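ThiJ/PfpI family protein (Pseudomonas syringae pv. tomato, PDB 3EWN) is of unknown function but belongs to the DJ-1/PfpI family and has its glutaminase-like alpha/beta fold. Local coordinates at residues Asp149-Phe154 against Ala237-Phe243; Leu136-Thr142 against Asp166-Gly172; Val30-Val36 against Val64-Leu70. All coordinates share one frame; numbering follows the deposited sequence.

The three contacts illustrate how chemistry follows position around one central sheet. Each mixes buried and exposed residues. Contact 1, its centre about 19 Å from that of the chain, packs the C-terminal end of helix 231-240 on a 3-10 segment through alanines and two phenylalanines. Contact 2, its centre about 12 Å from the chain's, is richest in charge: two arginines sandwich a tyrosine beside an aspartate. Contact 3, on the opposite side of the centre from contact 2, ties two turns together by backbone bonds and a small valine-methionine cluster, and touches the second subunit. Contacts 1 and 2 touch through Leu151, whose CD1 lies 3.5 Å from Thr142 O; contact 3 stands apart from both.

Contact 1 (Asp149-Phe154 against Ala237-Phe243); sequences DALAGF and ADALAGF
Ala241 lies against the flat of the Phe154 ring, the ring spanning its backbone and its methyl together. Its CA is 4.1 Å from the ring centroid and 28° off the ring normal, a CH-pi contact, while its CB sits over the same ring nearer the rim. Phe154 gets there because CG stands beside the backbone N (chi1 -61°), which swings the ring across toward the helix end; Leu240 CG lies at the ring's edge, in its plane, and Leu240 CD2 packs 4.0 Å from Phe154 CZ. The second ring behaves differently. Phe243 presents its edge to the 3-10 segment, with Gly153 N 3.4 Å from CE1 and Ala150 O also near the ring plane, and Ala152 CB touching CZ. Between the two rings the backbones come close: Gly153 CA is 3.3 Å from Ala241 O in a CA-H...O contact, an approach that leaves no room for a side chain at Gly153. The Ala150 methyl meets Ala237 CB at 4.0 Å and Asp238 OD1 at 3.4 Å. A Schellman motif at Gly242 ends the helix and turns the chain so that the Phe243 ring comes edge-on to residues 150-153. Behind this interface, Leu151 and Phe154 rest on helix 126-132, Asp149 and Ala152 reach Pro158 of strand 157-158, while from helix 231-240 Leu240 touches Ala101 and Ser102 and Ala237 touches Cys147.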
loop_
_atom_site.group_PDB
_atom_site.type_symbol
_atom_site.label_atom_id
_atom_site.label_comp_id
_atom_site.label_asym_id
_atom_site.label_seq_id
_atom_site.Cartn_x
_atom_site.Cartn_y
_atom_site.Cartn_z
ATOM N N ASP A 149 1.132 -12.329 20.543
ATOM C CA ASP A 149 1.280 -12.697 21.946
ATOM C C ASP A 149 2.564 -12.205 22.595
ATOM O O ASP A 149 2.617 -12.040 23.813
ATOM C CB ASP A 149 1.160 -14.211 22.120
ATOM C CG ASP A 149 -0.249 -14.706 21.894
ATOM O OD1 ASP A 149 -1.191 -14.038 22.370
ATOM O OD2 ASP A 149 -0.418 -15.760 21.253
ATOM N N ALA A 150 3.595 -11.964 21.793
ATOM C CA ALA A 150 4.863 -11.484 22.331
ATOM C C ALA A 150 4.690 -10.145 23.045
ATOM O O ALA A 150 5.433 -9.833 23.977
ATOM C CB ALA A 150 5.896 -11.345 21.204
ATOM N N LEU A 151 3.699 -9.367 22.614
ATOM C CA LEU A 151 3.439 -8.050 23.188
ATOM C C LEU A 151 3.274 -8.044 24.706
ATOM O O LEU A 151 3.585 -7.048 25.362
ATOM C CB LEU A 151 2.198 -7.428 22.539
ATOM C CG LEU A 151 2.308 -7.123 21.042
ATOM C CD1 LEU A 151 0.957 -6.650 20.516
ATOM C CD2 LEU A 151 3.392 -6.067 20.815
ATOM N N ALA A 152 2.787 -9.152 25.256
ATOM C CA ALA A 152 2.588 -9.273 26.700
ATOM C C ALA A 152 3.892 -9.030 27.459
ATOM O O ALA A 152 3.884 -8.552 28.594
ATOM C CB ALA A 152 2.039 -10.665 27.034
ATOM N N GLY A 153 5.008 -9.367 26.822
ATOM C CA GLY A 153 6.303 -9.184 27.451
ATOM C C GLY A 153 6.664 -7.727 27.657
ATOM O O GLY A 153 7.522 -7.408 28.480
ATOM N N PHE A 154 6.012 -6.841 26.908
ATOM C CA PHE A 154 6.269 -5.409 27.015
ATOM C C PHE A 154 5.236 -4.749 27.918
ATOM O O PHE A 154 5.192 -3.527 28.025
ATOM C CB PHE A 154 6.219 -4.750 25.633
ATOM C CG PHE A 154 7.246 -5.271 24.669
ATOM C CD1 PHE A 154 8.605 -5.146 24.940
ATOM C CD2 PHE A 154 6.851 -5.864 23.474
ATOM C CE1 PHE A 154 9.561 -5.609 24.034
ATOM C CE2 PHE A 154 7.795 -6.330 22.563
ATOM C CZ PHE A 154 9.151 -6.200 22.841
ATOM N N ALA A 237 10.566 -12.937 18.242
ATOM C CA ALA A 237 9.716 -11.887 18.791
ATOM C C ALA A 237 9.540 -12.155 20.282
ATOM O O ALA A 237 9.677 -11.252 21.102
ATOM C CB ALA A 237 8.362 -11.879 18.094
ATOM N N ASP A 238 9.233 -13.400 20.635
ATOM C CA ASP A 238 9.066 -13.751 22.042
ATOM C C ASP A 238 10.351 -13.455 22.813
ATOM O O ASP A 238 10.303 -12.958 23.934
ATOM C CB ASP A 238 8.709 -15.232 22.205
ATOM C CG ASP A 238 7.265 -15.534 21.836
ATOM O OD1 ASP A 238 6.418 -14.617 21.919
ATOM O OD2 ASP A 238 6.973 -16.698 21.485
ATOM N N ALA A 239 11.498 -13.760 22.212
ATOM C CA ALA A 239 12.781 -13.514 22.864
ATOM C C ALA A 239 12.984 -12.018 23.081
ATOM O O ALA A 239 13.447 -11.587 24.139
ATOM C CB ALA A 239 13.927 -14.087 22.015
ATOM N N LEU A 240 12.640 -11.231 22.068
ATOM C CA LEU A 240 12.769 -9.781 22.134
ATOM C C LEU A 240 11.933 -9.230 23.287
ATOM O O LEU A 240 12.338 -8.291 23.970
ATOM C CB LEU A 240 12.287 -9.149 20.824
ATOM C CG LEU A 240 12.241 -7.620 20.776
ATOM C CD1 LEU A 240 13.641 -7.078 20.554
ATOM C CD2 LEU A 240 11.319 -7.164 19.651
ATOM N N ALA A 241 10.760 -9.821 23.492
ATOM C CA ALA A 241 9.853 -9.377 24.543
ATOM C C ALA A 241 10.248 -9.902 25.919
ATOM O O ALA A 241 9.541 -9.679 26.898
ATOM C CB ALA A 241 8.428 -9.795 24.209
ATOM N N GLY A 242 11.368 -10.613 25.983
ATOM C CA GLY A 242 11.843 -11.124 27.257
ATOM C C GLY A 242 11.393 -12.502 27.704
ATOM O O GLY A 242 11.592 -12.858 28.868
ATOM N N PHE A 243 10.790 -13.287 26.817
ATOM C CA PHE A 243 10.356 -14.626 27.208
ATOM C C PHE A 243 11.480 -15.646 27.040
ATOM O O PHE A 243 12.492 -15.310 26.392
ATOM C CB PHE A 243 9.145 -15.073 26.385
ATOM C CG PHE A 243 7.900 -14.273 26.648
ATOM C CD1 PHE A 243 7.634 -13.117 25.926
ATOM C CD2 PHE A 243 6.982 -14.686 27.613
ATOM C CE1 PHE A 243 6.473 -12.383 26.153
ATOM C CE2 PHE A 243 5.817 -13.956 27.850
ATOM C CZ PHE A 243 5.562 -12.802 27.117
#

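Contact 2 (Leu136-Thr142 against Asp166-Gly172); sequences LKGYKAT and DRNRITG
The Tyr139 ring is the filling of a double cation-pi sandwich, with the guanidinium of Arg167 on one face and that of Arg169 on the other. Both arginines belong to a beta hairpin at one edge of the central sheet, strands 163-166 and 169-172 joined by a type II' turn, placed against the type II turn that leads into strand 140-141. Each guanidinium centre lies 3.8 Å from the ring centre; the Arg169 plane is turned only 5° from the ring, the Arg167 plane 14°. Arg167 sits toward the rim, over CE1 and CD1, whereas Arg169 lays its NE over the middle and adds its CD as a CH-pi contact. At the ring's edge are the Leu136 carbonyl carbon and a water, which is 2.6 Å from Tyr139 OH and donates to Asn168 OD1. The two guanidinium groups are fixed at their edges. Arg167 grips Asp166 side-on, NE to OD1 and NH1 to OD2, forming a salt bridge, and sends a weak bond from NH1 to Gly138 O. Arg169 NH1 donates to Asn168 OD1, in the carbonyl plane of the amide, and Arg169 NE to Leu135 O. Asp166 OD2 does double duty: besides Arg167 it accepts Lys140 N at 2.8 Å, on its anti lone pair, so the carboxylate ties hairpin to strand and probably tempers the charge of Arg167. Further along, Thr171 has OG1 between its backbone N and carbonyl carbon (chi1 52°), which places it to accept Thr142 N at 3.0 Å, in a nearly straight bond.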
loop_
_atom_site.group_PDB
_atom_site.type_symbol
_atom_site.label_atom_id
_atom_site.label_comp_id
_atom_site.label_asym_id
_atom_site.label_seq_id
_atom_site.Cartn_x
_atom_site.Cartn_y
_atom_site.Cartn_z
ATOM N N LEU A 136 3.495 0.639 25.555
ATOM C CA LEU A 136 2.289 -0.174 25.681
ATOM C C LEU A 136 2.102 -0.760 27.077
ATOM O O LEU A 136 1.562 -1.857 27.226
ATOM C CB LEU A 136 2.308 -1.313 24.653
ATOM C CG LEU A 136 2.432 -0.942 23.171
ATOM C CD1 LEU A 136 2.564 -2.221 22.349
ATOM C CD2 LEU A 136 1.218 -0.139 22.723
ATOM N N LYS A 137 2.531 -0.025 28.098
ATOM C CA LYS A 137 2.410 -0.498 29.474
ATOM C C LYS A 137 0.955 -0.478 29.919
ATOM O O LYS A 137 0.395 0.583 30.204
ATOM C CB LYS A 137 3.256 0.372 30.410
ATOM C CG LYS A 137 4.747 0.337 30.114
ATOM C CD LYS A 137 5.531 1.158 31.130
ATOM C CE LYS A 137 6.996 1.251 30.744
ATOM N NZ LYS A 137 7.588 -0.096 30.521
ATOM N N GLY A 138 0.345 -1.658 29.967
ATOM C CA GLY A 138 -1.045 -1.770 30.372
ATOM C C GLY A 138 -2.038 -1.470 29.261
ATOM O O GLY A 138 -3.236 -1.373 29.510
ATOM N N TYR A 139 -1.544 -1.334 28.034
ATOM C CA TYR A 139 -2.400 -1.026 26.888
ATOM C C TYR A 139 -2.755 -2.235 26.041
ATOM O O TYR A 139 -1.909 -3.091 25.782
ATOM C CB TYR A 139 -1.710 -0.008 25.974
ATOM C CG TYR A 139 -1.643 1.385 26.538
ATOM C CD1 TYR A 139 -2.668 2.298 26.311
ATOM C CD2 TYR A 139 -0.566 1.780 27.333
ATOM C CE1 TYR A 139 -2.626 3.574 26.868
ATOM C CE2 TYR A 139 -0.513 3.040 27.889
ATOM C CZ TYR A 139 -1.543 3.934 27.657
ATOM O OH TYR A 139 -1.487 5.186 28.216
ATOM N N LYS A 140 -4.012 -2.303 25.611
ATOM C CA LYS A 140 -4.439 -3.381 24.731
ATOM C C LYS A 140 -3.835 -3.020 23.380
ATOM O O LYS A 140 -3.757 -1.844 23.020
ATOM C CB LYS A 140 -5.968 -3.418 24.615
ATOM C CG LYS A 140 -6.673 -3.995 25.819
ATOM C CD LYS A 140 -8.182 -3.807 25.711
ATOM C CE LYS A 140 -8.758 -4.457 24.465
ATOM N NZ LYS A 140 -10.221 -4.185 24.348
ATOM N N ALA A 141 -3.399 -4.024 22.634
ATOM C CA ALA A 141 -2.810 -3.772 21.330
ATOM C C ALA A 141 -2.775 -5.048 20.515
ATOM O O ALA A 141 -2.749 -6.148 21.066
ATOM C CB ALA A 141 -1.397 -3.214 21.491
ATOM N N THR A 142 -2.787 -4.894 19.196
ATOM C CA THR A 142 -2.741 -6.042 18.307
ATOM C C THR A 142 -1.433 -6.003 17.526
ATOM O O THR A 142 -0.589 -5.142 17.761
ATOM C CB THR A 142 -3.953 -6.051 17.340
ATOM O OG1 THR A 142 -3.924 -7.250 16.553
ATOM C CG2 THR A 142 -3.919 -4.848 16.417
ATOM N N ASP A 166 -7.076 1.738 22.579
ATOM C CA ASP A 166 -7.096 1.775 24.034
ATOM C C ASP A 166 -6.573 3.164 24.365
ATOM O O ASP A 166 -5.372 3.423 24.265
ATOM C CB ASP A 166 -6.174 0.704 24.610
ATOM C CG ASP A 166 -6.162 0.697 26.129
ATOM O OD1 ASP A 166 -6.797 1.581 26.745
ATOM O OD2 ASP A 166 -5.508 -0.192 26.706
ATOM N N ARG A 167 -7.477 4.053 24.758
ATOM C CA ARG A 167 -7.103 5.420 25.062
ATOM C C ARG A 167 -6.466 6.019 23.805
ATOM O O ARG A 167 -7.085 6.008 22.740
ATOM C CB ARG A 167 -6.157 5.446 26.267
ATOM C CG ARG A 167 -6.901 5.244 27.595
ATOM C CD ARG A 167 -5.973 4.766 28.701
ATOM N NE ARG A 167 -5.630 3.357 28.533
ATOM C CZ ARG A 167 -4.693 2.729 29.231
ATOM N NH1 ARG A 167 -4.454 1.443 29.009
ATOM N NH2 ARG A 167 -3.989 3.390 30.145
ATOM N N ASN A 168 -5.243 6.528 23.899
ATOM C CA ASN A 168 -4.626 7.118 22.719
ATOM C C ASN A 168 -3.675 6.177 21.980
ATOM O O ASN A 168 -2.834 6.620 21.202
ATOM C CB ASN A 168 -3.920 8.423 23.093
ATOM C CG ASN A 168 -2.612 8.192 23.803
ATOM O OD1 ASN A 168 -2.480 7.268 24.607
ATOM N ND2 ASN A 168 -1.633 9.043 23.518
ATOM N N ARG A 169 -3.814 4.879 22.232
ATOM C CA ARG A 169 -3.007 3.865 21.558
ATOM C C ARG A 169 -3.915 3.182 20.546
ATOM O O ARG A 169 -4.925 2.590 20.921
ATOM C CB ARG A 169 -2.501 2.808 22.550
ATOM C CG ARG A 169 -1.098 3.037 23.094
ATOM C CD ARG A 169 -0.995 4.318 23.911
ATOM N NE ARG A 169 0.243 4.333 24.687
ATOM C CZ ARG A 169 0.631 5.339 25.463
ATOM N NH1 ARG A 169 -0.120 6.427 25.568
ATOM N NH2 ARG A 169 1.763 5.250 26.149
ATOM N N ILE A 170 -3.565 3.271 19.268
ATOM C CA ILE A 170 -4.364 2.633 18.229
ATOM C C ILE A 170 -3.435 1.783 17.373
ATOM O O ILE A 170 -2.488 2.290 16.770
ATOM C CB ILE A 170 -5.087 3.685 17.360
ATOM C CG1 ILE A 170 -5.941 4.583 18.265
ATOM C CG2 ILE A 170 -5.960 2.984 16.317
ATOM C CD1 ILE A 170 -6.676 5.701 17.557
ATOM N N THR A 171 -3.699 0.481 17.340
ATOM C CA THR A 171 -2.862 -0.434 16.579
ATOM C C THR A 171 -3.649 -1.270 15.578
ATOM O O THR A 171 -4.800 -1.636 15.818
ATOM C CB THR A 171 -2.084 -1.388 17.527
ATOM O OG1 THR A 171 -2.998 -2.016 18.439
ATOM C CG2 THR A 171 -1.034 -0.623 18.315
ATOM N N GLY A 172 -3.017 -1.549 14.443
ATOM C CA GLY A 172 -3.647 -2.356 13.416
ATOM C C GLY A 172 -2.947 -3.698 13.346
ATOM O O GLY A 172 -1.779 -3.809 13.713
HETATM O O HOH W 1 -3.112 7.020 27.432
HETATM O O HOH W 2 -3.578 -0.421 20.580
#

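Contact 3 (Val30-Val36 against Val64-Leu70); sequences VYPGMTV and VTSDAGL
Gly33 N donates to Thr65 O at 2.8 Å in an almost straight bond (174°), and Asp67 N donates to Met34 O at 2.9 Å, so two turns are tied backbone to backbone. A third bond joins their side chains: Thr35 OG1 gives its proton to Asp67 OD2 at 2.8 Å, meeting the oxygen from above the carboxylate plane. Asp67 holds its carboxylate between the backbone N and the carbonyl carbon (chi1 62°), which turns it back over the Met34 and Thr35 backbone. Its other oxygen, OD1, accepts from a water that also accepts Val36 N and lies 2.7 Å from Ser66 OG. Next to these polar groups is an apolar layer. Val64 points its branches into the turn Tyr31-Met34, CG1 against Pro32 CD and CG2 against both Val30 CG2 and the selenomethionine methyl of Met34, whose CE is 3.9 Å away; these side chains cross Val64 at about a right angle. Val36 CG2 meets Leu70 CD2 at the far end.

The second shell holds these groups in place. Ser66 OG accepts Leu70 N, across the type I turn from Ser66 to Gly69, and Ile72 of strand 71-73 packs on Met34 and Val36. Tyr31 OH bonds to Pro91 O and Thr97 OG1, anchoring the other turn, and Thr35 OG1 also bonds a glycerol, probably from crystallisation. Val36, Ala68 and Leu70 are packed by Val40, His43 and Ile56 of the second subunit. The arrangement is two beta turns laid side by side and bonded to each other: the type II turn links central strand 25-29 to helix 36-46, as the first strand-loop-helix connection of an alpha/beta fold, and the other closes the small antiparallel pair 64-65 and 71-73.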
loop_
_atom_site.group_PDB
_atom_site.type_symbol
_atom_site.label_atom_id
_atom_site.label_comp_id
_atom_site.label_asym_id
_atom_site.label_seq_id
_atom_site.Cartn_x
_atom_site.Cartn_y
_atom_site.Cartn_z
ATOM N N VAL A 30 10.475 4.736 9.489
ATOM C CA VAL A 30 10.826 3.807 8.419
ATOM C C VAL A 30 12.203 3.271 8.778
ATOM O O VAL A 30 12.977 3.950 9.446
ATOM C CB VAL A 30 10.873 4.465 7.006
ATOM C CG1 VAL A 30 9.487 4.944 6.618
ATOM C CG2 VAL A 30 11.891 5.600 6.967
ATOM N N TYR A 31 12.498 2.051 8.350
ATOM C CA TYR A 31 13.778 1.429 8.653
ATOM C C TYR A 31 14.054 0.316 7.662
ATOM O O TYR A 31 13.140 -0.175 6.999
ATOM C CB TYR A 31 13.767 0.880 10.087
ATOM C CG TYR A 31 12.568 0.015 10.420
ATOM C CD1 TYR A 31 12.522 -1.328 10.045
ATOM C CD2 TYR A 31 11.472 0.543 11.097
ATOM C CE1 TYR A 31 11.410 -2.125 10.340
ATOM C CE2 TYR A 31 10.354 -0.243 11.394
ATOM C CZ TYR A 31 10.333 -1.574 11.013
ATOM O OH TYR A 31 9.241 -2.352 11.306
ATOM N N PRO A 32 15.323 -0.091 7.534
ATOM C CA PRO A 32 15.662 -1.161 6.594
ATOM C C PRO A 32 14.892 -2.438 6.906
ATOM O O PRO A 32 14.761 -2.821 8.065
ATOM C CB PRO A 32 17.167 -1.337 6.799
ATOM C CG PRO A 32 17.619 0.038 7.221
ATOM C CD PRO A 32 16.531 0.441 8.188
ATOM N N GLY A 33 14.361 -3.084 5.873
ATOM C CA GLY A 33 13.647 -4.327 6.095
ATOM C C GLY A 33 12.185 -4.223 6.479
ATOM O O GLY A 33 11.541 -5.240 6.727
HETATM N N MSE A 34 11.650 -3.011 6.543
HETATM C CA MSE A 34 10.241 -2.860 6.886
HETATM C C MSE A 34 9.393 -3.419 5.742
HETATM O O MSE A 34 9.870 -3.533 4.615
HETATM C CB MSE A 34 9.905 -1.385 7.080
HETATM C CG MSE A 34 9.981 -0.574 5.794
HETATM SE SE MSE A 34 9.438 1.240 6.036
HETATM C CE MSE A 34 9.991 1.930 4.346
ATOM N N THR A 35 8.149 -3.785 6.037
ATOM C CA THR A 35 7.245 -4.285 5.012
ATOM C C THR A 35 6.622 -2.991 4.518
ATOM O O THR A 35 5.887 -2.342 5.251
ATOM C CB THR A 35 6.163 -5.214 5.613
ATOM O OG1 THR A 35 6.795 -6.359 6.200
ATOM C CG2 THR A 35 5.193 -5.678 4.531
ATOM N N VAL A 36 6.913 -2.609 3.280
ATOM C CA VAL A 36 6.423 -1.335 2.775
ATOM C C VAL A 36 4.910 -1.119 2.804
ATOM O O VAL A 36 4.458 -0.003 3.060
ATOM C CB VAL A 36 6.992 -1.038 1.355
ATOM C CG1 VAL A 36 6.262 -1.844 0.301
ATOM C CG2 VAL A 36 6.915 0.452 1.071
ATOM N N VAL A 64 16.004 3.767 2.664
ATOM C CA VAL A 64 15.878 2.490 3.356
ATOM C C VAL A 64 15.184 1.518 2.409
ATOM O O VAL A 64 14.206 1.875 1.754
ATOM C CB VAL A 64 15.043 2.621 4.652
ATOM C CG1 VAL A 64 15.779 3.504 5.650
ATOM C CG2 VAL A 64 13.669 3.197 4.340
ATOM N N THR A 65 15.705 0.300 2.322
ATOM C CA THR A 65 15.133 -0.701 1.432
ATOM C C THR A 65 14.218 -1.658 2.185
ATOM O O THR A 65 14.611 -2.237 3.199
ATOM C CB THR A 65 16.240 -1.508 0.728
ATOM O OG1 THR A 65 17.106 -0.607 0.020
ATOM C CG2 THR A 65 15.623 -2.498 -0.254
ATOM N N SER A 66 12.999 -1.821 1.678
ATOM C CA SER A 66 12.011 -2.694 2.310
ATOM C C SER A 66 12.374 -4.169 2.206
ATOM O O SER A 66 13.326 -4.537 1.518
ATOM C CB SER A 66 10.628 -2.462 1.694
ATOM O OG SER A 66 10.516 -3.061 0.414
ATOM N N ASP A 67 11.602 -5.012 2.887
ATOM C CA ASP A 67 11.865 -6.445 2.878
ATOM C C ASP A 67 11.635 -7.076 1.509
ATOM O O ASP A 67 11.973 -8.244 1.294
ATOM C CB ASP A 67 11.040 -7.162 3.965
ATOM C CG ASP A 67 9.533 -7.029 3.773
ATOM O OD1 ASP A 67 9.078 -6.472 2.751
ATOM O OD2 ASP A 67 8.795 -7.504 4.669
ATOM N N ALA A 68 11.082 -6.299 0.581
ATOM C CA ALA A 68 10.841 -6.785 -0.772
ATOM C C ALA A 68 11.648 -5.983 -1.790
ATOM O O ALA A 68 11.397 -6.069 -2.995
ATOM C CB ALA A 68 9.352 -6.716 -1.109
ATOM N N GLY A 69 12.595 -5.185 -1.300
ATOM C CA GLY A 69 13.449 -4.410 -2.187
ATOM C C GLY A 69 13.051 -3.011 -2.623
ATOM O O GLY A 69 13.773 -2.398 -3.414
ATOM N N LEU A 70 11.932 -2.485 -2.132
ATOM C CA LEU A 70 11.517 -1.141 -2.527
ATOM C C LEU A 70 12.161 -0.125 -1.593
ATOM O O LEU A 70 12.000 -0.205 -0.377
ATOM C CB LEU A 70 9.994 -1.003 -2.473
ATOM C CG LEU A 70 9.419 0.272 -3.101
ATOM C CD1 LEU A 70 9.794 0.340 -4.576
ATOM C CD2 LEU A 70 7.904 0.281 -2.946
HETATM O O HOH W 3 8.372 -4.597 1.094
#